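Local coordinates for TRAP dicarboxylate transporter-DctP subunit (Desulfovibrio desulfuricans subsp. desulfuricans, PDB 4NHB), which binds sn-glycerol-3-phosphate as the solute-binding subunit of a TRAP transport system and probably delivers it to the membrane components for uptake, at residues A[105-110]-A[175-180]; A[183-188]-A[303-308]; A[195-200]-A[219-224]. One frame throughout, in Å; residues are numbered along the deposited sequence.

Contact 1. Residues A[105-110]-A[175-180]. With G3P (sn-glycerol-3-phosphate), chain P.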
loop_
_atom_site.group_PDB
_atom_site.type_symbol
_atom_site.label_atom_id
_atom_site.label_comp_id
_atom_site.label_asym_id
_atom_site.label_seq_id
_atom_site.Cartn_x
_atom_site.Cartn_y
_atom_site.Cartn_z
ATOM N N MET A 105 1.168 7.232 -8.431
ATOM C CA MET A 105 1.573 8.417 -7.682
ATOM C C MET A 105 1.080 8.473 -6.224
ATOM O O MET A 105 1.557 9.315 -5.473
ATOM C CB MET A 105 1.181 9.677 -8.447
ATOM C CG MET A 105 1.878 9.759 -9.810
ATOM S SD MET A 105 1.767 11.379 -10.620
ATOM C CE MET A 105 3.071 12.228 -9.803
ATOM N N LEU A 106 0.175 7.568 -5.844
ATOM C CA LEU A 106 -0.192 7.370 -4.438
ATOM C C LEU A 106 1.063 7.068 -3.612
ATOM O O LEU A 106 1.124 7.399 -2.430
ATOM C CB LEU A 106 -1.228 6.248 -4.280
ATOM C CG LEU A 106 -2.660 6.558 -4.807
ATOM C CD1 LEU A 106 -3.579 5.318 -4.953
ATOM C CD2 LEU A 106 -3.348 7.554 -3.935
ATOM N N GLU A 107 2.058 6.438 -4.247
ATOM C CA GLU A 107 3.317 6.075 -3.590
ATOM C C GLU A 107 4.567 6.764 -4.201
ATOM O O GLU A 107 5.636 6.196 -4.235
ATOM C CB GLU A 107 3.456 4.534 -3.574
ATOM C CG GLU A 107 2.371 3.863 -2.770
ATOM C CD GLU A 107 2.461 2.345 -2.681
ATOM O OE1 GLU A 107 3.142 1.714 -3.525
ATOM O OE2 GLU A 107 1.813 1.781 -1.749
ATOM N N THR A 108 4.402 8.015 -4.644
ATOM C CA THR A 108 5.497 8.845 -5.191
ATOM C C THR A 108 6.648 8.868 -4.223
ATOM O O THR A 108 6.487 9.260 -3.050
ATOM C CB THR A 108 5.011 10.306 -5.419
ATOM O OG1 THR A 108 3.940 10.315 -6.352
ATOM C CG2 THR A 108 6.130 11.227 -5.916
ATOM N N PRO A 109 7.828 8.396 -4.667
ATOM C CA PRO A 109 8.925 8.372 -3.708
ATOM C C PRO A 109 9.301 9.776 -3.251
ATOM O O PRO A 109 9.225 10.701 -4.039
ATOM C CB PRO A 109 10.061 7.715 -4.494
ATOM C CG PRO A 109 9.369 6.857 -5.519
ATOM C CD PRO A 109 8.137 7.624 -5.884
ATOM N N MET A 110 9.662 9.924 -1.991
ATOM C CA MET A 110 10.153 11.209 -1.485
ATOM C C MET A 110 9.123 12.322 -1.540
ATOM O O MET A 110 9.488 13.491 -1.637
ATOM C CB MET A 110 11.354 11.669 -2.322
ATOM C CG MET A 110 12.424 10.641 -2.472
ATOM S SD MET A 110 12.951 10.066 -0.862
ATOM C CE MET A 110 13.000 11.585 0.097
ATOM N N ILE A 175 5.745 -4.111 -9.805
ATOM C CA ILE A 175 4.944 -2.953 -10.139
ATOM C C ILE A 175 5.930 -1.950 -10.714
ATOM O O ILE A 175 7.019 -1.805 -10.202
ATOM C CB ILE A 175 4.280 -2.329 -8.847
ATOM C CG1 ILE A 175 3.443 -3.356 -8.086
ATOM C CG2 ILE A 175 3.439 -1.118 -9.233
ATOM C CD1 ILE A 175 2.758 -2.809 -6.781
ATOM N N PRO A 176 5.571 -1.267 -11.798
ATOM C CA PRO A 176 6.609 -0.460 -12.446
ATOM C C PRO A 176 7.324 0.579 -11.553
ATOM O O PRO A 176 8.573 0.720 -11.534
ATOM C CB PRO A 176 5.833 0.195 -13.594
ATOM C CG PRO A 176 4.883 -0.881 -14.006
ATOM C CD PRO A 176 4.416 -1.480 -12.685
ATOM N N LEU A 177 6.560 1.312 -10.766
ATOM C CA LEU A 177 7.179 2.338 -9.955
ATOM C C LEU A 177 8.304 1.779 -9.030
ATOM O O LEU A 177 9.292 2.470 -8.762
ATOM C CB LEU A 177 6.088 3.116 -9.198
ATOM C CG LEU A 177 5.686 2.636 -7.821
ATOM C CD1 LEU A 177 6.621 3.257 -6.832
ATOM C CD2 LEU A 177 4.243 3.048 -7.499
ATOM N N TYR A 178 8.167 0.527 -8.572
ATOM C CA TYR A 178 9.193 -0.135 -7.735
ATOM C C TYR A 178 10.445 -0.685 -8.503
ATOM O O TYR A 178 11.568 -0.575 -8.036
ATOM C CB TYR A 178 8.547 -1.290 -6.947
ATOM C CG TYR A 178 7.696 -0.796 -5.783
ATOM C CD1 TYR A 178 8.270 -0.489 -4.584
ATOM C CD2 TYR A 178 6.328 -0.593 -5.923
ATOM C CE1 TYR A 178 7.492 -0.037 -3.506
ATOM C CE2 TYR A 178 5.558 -0.109 -4.861
ATOM C CZ TYR A 178 6.158 0.139 -3.661
ATOM O OH TYR A 178 5.432 0.626 -2.600
ATOM N N THR A 179 10.219 -1.298 -9.652
ATOM C CA THR A 179 11.323 -1.816 -10.464
ATOM C C THR A 179 12.126 -0.628 -10.993
ATOM O O THR A 179 13.353 -0.658 -10.999
ATOM C CB THR A 179 10.822 -2.709 -11.624
ATOM O OG1 THR A 179 9.883 -1.987 -12.426
ATOM C CG2 THR A 179 10.141 -4.000 -11.084
ATOM N N ASN A 180 11.433 0.436 -11.381
ATOM C CA ASN A 180 12.125 1.656 -11.808
ATOM C C ASN A 180 12.938 2.285 -10.681
ATOM O O ASN A 180 14.078 2.699 -10.846
ATOM C CB ASN A 180 11.134 2.682 -12.332
ATOM C CG ASN A 180 11.846 3.874 -12.921
ATOM O OD1 ASN A 180 12.569 3.739 -13.911
ATOM N ND2 ASN A 180 11.715 5.021 -12.280
HETATM O O1 G3P P . 0.994 -0.593 -2.848
HETATM C C1 G3P P . 1.935 -1.445 -3.432
HETATM C C2 G3P P . 2.563 -2.346 -2.361
HETATM O O2 G3P P . 1.552 -3.089 -1.736
HETATM C C3 G3P P . 3.578 -3.293 -3.022
HETATM O O1P G3P P . 4.535 -3.661 -2.081
HETATM O O4P G3P P . 3.110 -4.929 -0.569
HETATM O O2P G3P P . 4.262 -6.143 -2.486
HETATM O O3P G3P P . 5.596 -5.377 -0.523
HETATM P P G3P P . 4.360 -5.120 -1.380
#

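Contact 2. Residues A[183-188]-A[303-308]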
loop_
_atom_site.group_PDB
_atom_site.type_symbol
_atom_site.label_atom_id
_atom_site.label_comp_id
_atom_site.label_asym_id
_atom_site.label_seq_id
_atom_site.Cartn_x
_atom_site.Cartn_y
_atom_site.Cartn_z
ATOM N N LYS A 183 16.169 0.397 -9.859
ATOM C CA LYS A 183 17.221 0.735 -10.816
ATOM C C LYS A 183 17.930 2.009 -10.413
ATOM O O LYS A 183 19.166 2.024 -10.274
ATOM C CB LYS A 183 16.641 0.901 -12.211
ATOM C CG LYS A 183 15.651 -0.185 -12.543
ATOM C CD LYS A 183 15.814 -0.744 -13.912
ATOM C CE LYS A 183 14.608 -1.536 -14.278
ATOM N NZ LYS A 183 14.568 -1.931 -15.716
ATOM N N GLU A 184 17.152 3.068 -10.187
ATOM C CA GLU A 184 17.736 4.368 -9.913
ATOM C C GLU A 184 18.605 4.268 -8.668
ATOM O O GLU A 184 19.502 5.079 -8.472
ATOM C CB GLU A 184 16.655 5.430 -9.702
ATOM C CG GLU A 184 15.900 5.852 -10.943
ATOM C CD GLU A 184 16.773 6.573 -11.950
ATOM O OE1 GLU A 184 17.968 6.825 -11.640
ATOM O OE2 GLU A 184 16.271 6.843 -13.051
ATOM N N CYS A 185 18.341 3.279 -7.818
ATOM C CA CYS A 185 19.086 3.124 -6.568
ATOM C C CYS A 185 20.361 2.271 -6.760
ATOM O O CYS A 185 21.152 2.046 -5.818
ATOM C CB CYS A 185 18.207 2.462 -5.516
ATOM S SG CYS A 185 17.010 3.540 -4.780
ATOM N N GLY A 186 20.533 1.788 -7.975
ATOM C CA GLY A 186 21.608 0.851 -8.278
ATOM C C GLY A 186 21.339 -0.537 -7.712
ATOM O O GLY A 186 22.268 -1.311 -7.519
ATOM N N ILE A 187 20.065 -0.840 -7.435
ATOM C CA ILE A 187 19.682 -2.114 -6.839
ATOM C C ILE A 187 19.356 -3.167 -7.912
ATOM O O ILE A 187 18.678 -2.875 -8.890
ATOM C CB ILE A 187 18.443 -1.925 -5.928
ATOM C CG1 ILE A 187 18.831 -1.173 -4.653
ATOM C CG2 ILE A 187 17.821 -3.274 -5.580
ATOM C CD1 ILE A 187 17.623 -0.524 -3.882
ATOM N N SER A 188 19.818 -4.403 -7.717
ATOM C CA SER A 188 19.480 -5.502 -8.608
ATOM C C SER A 188 18.156 -6.091 -8.164
ATOM O O SER A 188 18.153 -6.953 -7.293
ATOM C CB SER A 188 20.522 -6.619 -8.517
ATOM O OG SER A 188 21.779 -6.196 -8.985
ATOM N N VAL A 303 17.674 9.868 -1.992
ATOM C CA VAL A 303 16.865 11.027 -2.347
ATOM C C VAL A 303 16.966 11.281 -3.849
ATOM O O VAL A 303 15.933 11.368 -4.535
ATOM C CB VAL A 303 17.267 12.281 -1.569
ATOM C CG1 VAL A 303 16.290 13.400 -1.858
ATOM C CG2 VAL A 303 17.282 12.009 -0.097
ATOM N N ASN A 304 18.196 11.388 -4.373
ATOM C CA ASN A 304 18.377 11.661 -5.805
ATOM C C ASN A 304 17.720 10.603 -6.657
ATOM O O ASN A 304 17.026 10.904 -7.627
ATOM C CB ASN A 304 19.858 11.758 -6.157
ATOM C CG ASN A 304 20.559 12.799 -5.347
ATOM O OD1 ASN A 304 19.917 13.692 -4.780
ATOM N ND2 ASN A 304 21.876 12.703 -5.271
ATOM N N ALA A 305 17.937 9.343 -6.277
ATOM C CA ALA A 305 17.287 8.239 -6.949
ATOM C C ALA A 305 15.780 8.472 -6.988
ATOM O O ALA A 305 15.152 8.333 -8.030
ATOM C CB ALA A 305 17.619 6.925 -6.244
ATOM N N GLY A 306 15.224 8.836 -5.837
ATOM C CA GLY A 306 13.808 9.124 -5.707
ATOM C C GLY A 306 13.318 10.238 -6.601
ATOM O O GLY A 306 12.286 10.090 -7.250
ATOM N N LYS A 307 14.033 11.359 -6.603
ATOM C CA LYS A 307 13.720 12.471 -7.499
ATOM C C LYS A 307 13.820 12.066 -8.990
ATOM O O LYS A 307 12.905 12.343 -9.760
ATOM C CB LYS A 307 14.615 13.678 -7.216
ATOM C CG LYS A 307 14.439 14.371 -5.844
ATOM C CD LYS A 307 13.009 14.299 -5.327
ATOM C CE LYS A 307 12.605 15.501 -4.452
ATOM N NZ LYS A 307 13.645 15.938 -3.496
ATOM N N ARG A 308 14.890 11.366 -9.384
ATOM C CA ARG A 308 15.006 10.892 -10.776
ATOM C C ARG A 308 13.819 10.022 -11.175
ATOM O O ARG A 308 13.317 10.082 -12.306
ATOM C CB ARG A 308 16.291 10.076 -10.996
ATOM C CG ARG A 308 17.583 10.863 -11.027
ATOM C CD ARG A 308 18.752 10.020 -11.535
ATOM N NE ARG A 308 19.139 8.949 -10.618
ATOM C CZ ARG A 308 19.957 9.085 -9.576
ATOM N NH1 ARG A 308 20.499 10.259 -9.291
ATOM N NH2 ARG A 308 20.240 8.035 -8.810
#

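Contact 3. Residues A[195-200]-A[219-224]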
loop_
_atom_site.group_PDB
_atom_site.type_symbol
_atom_site.label_atom_id
_atom_site.label_comp_id
_atom_site.label_asym_id
_atom_site.label_seq_id
_atom_site.Cartn_x
_atom_site.Cartn_y
_atom_site.Cartn_z
ATOM N N ALA A 195 3.085 -12.418 -1.752
ATOM C CA ALA A 195 2.782 -13.768 -1.316
ATOM C C ALA A 195 4.001 -14.702 -1.411
ATOM O O ALA A 195 4.107 -15.654 -0.644
ATOM C CB ALA A 195 1.627 -14.327 -2.119
ATOM N N GLU A 196 4.936 -14.411 -2.317
ATOM C CA GLU A 196 6.085 -15.300 -2.550
ATOM C C GLU A 196 7.280 -14.933 -1.638
ATOM O O GLU A 196 8.346 -15.591 -1.657
ATOM C CB GLU A 196 6.484 -15.260 -4.043
ATOM C CG GLU A 196 5.478 -15.961 -4.987
ATOM C CD GLU A 196 5.811 -15.789 -6.476
ATOM O OE1 GLU A 196 6.991 -15.524 -6.792
ATOM O OE2 GLU A 196 4.897 -15.917 -7.333
ATOM N N VAL A 197 7.110 -13.858 -0.872
ATOM C CA VAL A 197 8.231 -13.293 -0.128
ATOM C C VAL A 197 8.718 -14.251 0.955
ATOM O O VAL A 197 9.932 -14.426 1.131
ATOM C CB VAL A 197 7.902 -11.927 0.482
ATOM C CG1 VAL A 197 8.938 -11.527 1.557
ATOM C CG2 VAL A 197 7.873 -10.839 -0.621
ATOM N N PRO A 198 7.775 -14.870 1.687
ATOM C CA PRO A 198 8.222 -15.784 2.754
ATOM C C PRO A 198 9.074 -16.961 2.200
ATOM O O PRO A 198 10.189 -17.241 2.680
ATOM C CB PRO A 198 6.910 -16.251 3.375
ATOM C CG PRO A 198 5.904 -15.137 3.022
ATOM C CD PRO A 198 6.302 -14.731 1.652
ATOM N N GLY A 199 8.589 -17.630 1.167
ATOM C CA GLY A 199 9.397 -18.672 0.537
ATOM C C GLY A 199 10.737 -18.139 0.015
ATOM O O GLY A 199 11.773 -18.817 0.104
ATOM N N ALA A 200 10.744 -16.919 -0.530
ATOM C CA ALA A 200 11.955 -16.398 -1.151
ATOM C C ALA A 200 13.018 -16.189 -0.077
ATOM O O ALA A 200 14.202 -16.538 -0.249
ATOM C CB ALA A 200 11.660 -15.115 -1.870
ATOM N N LEU A 219 5.990 -10.897 8.955
ATOM C CA LEU A 219 6.605 -12.078 8.350
ATOM C C LEU A 219 7.864 -12.535 9.078
ATOM O O LEU A 219 8.540 -13.479 8.656
ATOM C CB LEU A 219 6.913 -11.821 6.871
ATOM C CG LEU A 219 5.756 -12.023 5.861
ATOM C CD1 LEU A 219 4.541 -11.118 6.176
ATOM C CD2 LEU A 219 6.272 -11.755 4.454
ATOM N N LYS A 220 8.155 -11.865 10.183
ATOM C CA LYS A 220 9.339 -12.136 10.986
ATOM C C LYS A 220 10.595 -12.177 10.110
ATOM O O LYS A 220 11.433 -13.070 10.219
ATOM C CB LYS A 220 9.162 -13.431 11.780
ATOM C CG LYS A 220 7.973 -13.384 12.751
ATOM C CD LYS A 220 7.874 -14.643 13.596
ATOM C CE LYS A 220 6.610 -14.645 14.444
ATOM N NZ LYS A 220 5.357 -14.624 13.624
ATOM N N MET A 221 10.717 -11.177 9.257
ATOM C CA MET A 221 11.815 -11.095 8.304
ATOM C C MET A 221 13.162 -10.977 9.015
ATOM O O MET A 221 14.189 -11.455 8.506
ATOM C CB MET A 221 11.611 -9.907 7.384
ATOM C CG MET A 221 10.321 -9.972 6.487
ATOM S SD MET A 221 10.467 -8.716 5.187
ATOM C CE MET A 221 8.818 -8.660 4.408
ATOM N N TYR A 222 13.143 -10.359 10.194
ATOM C CA TYR A 222 14.376 -10.038 10.944
ATOM C C TYR A 222 15.084 -11.289 11.467
ATOM O O TYR A 222 16.257 -11.231 11.779
ATOM C CB TYR A 222 14.084 -9.060 12.093
ATOM C CG TYR A 222 12.972 -9.510 12.999
ATOM C CD1 TYR A 222 13.226 -10.407 14.032
ATOM C CD2 TYR A 222 11.668 -9.048 12.830
ATOM C CE1 TYR A 222 12.234 -10.836 14.857
ATOM C CE2 TYR A 222 10.663 -9.475 13.659
ATOM C CZ TYR A 222 10.956 -10.379 14.679
ATOM O OH TYR A 222 9.975 -10.836 15.533
ATOM N N GLU A 223 14.380 -12.419 11.490
ATOM C CA GLU A 223 14.967 -13.721 11.799
ATOM C C GLU A 223 15.924 -14.240 10.715
ATOM O O GLU A 223 16.732 -15.126 10.970
ATOM C CB GLU A 223 13.860 -14.765 11.993
ATOM C CG GLU A 223 13.165 -14.677 13.354
ATOM C CD GLU A 223 12.037 -15.672 13.515
ATOM O OE1 GLU A 223 11.705 -16.403 12.548
ATOM O OE2 GLU A 223 11.462 -15.710 14.623
ATOM N N ILE A 224 15.786 -13.723 9.500
ATOM C CA ILE A 224 16.578 -14.168 8.354
ATOM C C ILE A 224 17.438 -13.021 7.829
ATOM O O ILE A 224 18.598 -13.203 7.470
ATOM C CB ILE A 224 15.637 -14.728 7.243
ATOM C CG1 ILE A 224 14.966 -15.998 7.752
ATOM C CG2 ILE A 224 16.384 -15.025 5.972
ATOM C CD1 ILE A 224 13.789 -16.442 6.928
#

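Contact 1. Residues A[105-110]-A[175-180]
Glu107 and Tyr178 meet at the ligand-binding cleft of a type II periplasmic-binding-protein fold, and they illustrate how a solute receptor holds an acidic side chain in place with one oxygen while the other binds the ligand. OE2 of Glu107 accepts a hydrogen bond from the terminal hydroxyl O1 of sn-glycerol-3-phosphate, at 2.7 Å, while OE1 of Glu107 accepts one from OH of Tyr178, also at 2.7 Å. The carboxylate and ring planes are almost perpendicular, 88° apart, with OE1 at the edge of the ring; the phenol hydroxyl in turn reaches OE1 from above the carboxylate plane, 59° out of it. The chain of Glu107 is extended beyond CG (chi2 -179°), which carries the acid from its loop to the glycerol end of the ligand. CD1 of Ile175 packs against the ligand carbon C1 at 3.7 Å, giving the polar grip an apolar neighbour.

A second shell holds the acid in place. Thr94 OG1 also bonds to OE1 and the backbone N of Ile237 to OE2, so each oxygen has two partners, and Arg151, which also hydrogen-bonds the ligand, makes a weak hydrogen bond to the Tyr178 hydroxyl. Behind Glu107, its loop is braced by Thr108, whose OG1 donates to O of Met105 at 2.7 Å. Leu177 fills the angle between loop and helix: its CD1 lies 4.0 Å from the backbone O of Glu107 and 3.9 Å above one face of the Tyr178 ring, toward the rim.

Contact 2. Residues A[183-188]-A[303-308]
Glu184 and Ala305 bring two helices together at their ends, their CA atoms only 4.9 Å apart. Helix 176-184 stops here: Gly186 takes positive phi (73°) and its N bonds back to O of Lys183 at 2.7 Å, within a Schellman motif, whereas 303-308 is still regular helix. A methyl group permits the approach, since CB of Ala305 sits 3.5 Å from O of Glu184 and 3.7 Å from SG of Cys185.

Beside this close packing, Arg308 grips Glu184 side-on with two nitrogens. NE forms a short salt bridge to OE1 of Glu184, 2.6 Å, and NH2 bonds to the backbone O of Glu184 at 3.1 Å. Both acceptors lie in the guanidinium plane; that plane is turned 51° from the carboxylate, and NE meets OE1 from above the carboxylate plane. A bend at chi2 of Glu184 (-66°) folds the acid back beside the Arg308 chain. The guanidinium, bent at chi3, lies with one face over the Asn304 and Ala305 backbone.

His301 from the same helix bonds to O of Cys185. Carbonyls at a Schellman-terminated helix end are thus met by side chains of a neighbouring helix, 296-308, of the solute-binding fold.

Contact 3. Residues A[195-200]-A[219-224]
Leu219 reaches across to Val197 and Pro198 in a purely apolar contact, and its side chain, followed outward, shows how a single branch can join a helix start to a turn. The chain leaves the backbone toward the 195-200 segment, and CB first runs beside CG of Met221, 3.9 Å away within its own segment. With chi1 at -83°, CG of Leu219 lies anti to the carbonyl carbon, and it comes to 4.2 Å from CG of Pro198. There the chain forks. CD2 does most of the touching: it packs on CG of Pro198 at 3.7 Å and on CG1 of Val197 at 3.9 Å, touching both the proline ring and the valine branch. The same methyl lies 4.0 Å from CE of Met221. Leu219 as a whole also touches Phe194, a residue of the ligand pocket.

Val197 answers with one methyl. Its CG1 is placed anti to the backbone N (chi1 165°) and meets CE of Met221 at 4.0 Å as well as the leucine. Met221 stretches out beyond CG, bringing its terminal methyl alongside Leu219, and the Val197 side chain stands at about a right angle to both. Three methyl groups thus close around one point, while the Pro198 ring packs on the same leucine methyl.

Lys220, with positive phi (50°), ends helix 213-218 in a Schellman motif, so that Leu219 just before it and Met221 just after it both bear on the same valine. Farther along helix 197-203, Leu201 also receives Met221 and Ile224. Val197 stands about 6 Å from the bound ligand and about 4 Å from Arg171, side chain to side chain. This is second-shell packing: the N-terminal turn of a helix and a Schellman-terminated helix end meet just behind the phosphate-side pocket of a periplasmic-binding-protein fold.

From the N terminus, the chain first passes 105-110, a loop after strand 89-92, and contact 1 closes when helix 176-184 begins, with 64 residues between. Contact 2 opens at the other end of that same helix, so the two are in series. Before 303-308 returns to close it, the chain passes through 195-200 and 219-224, and contact 3 is a short loop nested inside. Contacts 1 and 2 also adjoin in space: CG of Met110 packs on CA of Gly306 at 3.8 Å, so that the 105-110 loop and helix 296-308, each in contact with helix 176-184, touch each other. Contact 3 touches neither, its centre about 22 Å from that of contact 1.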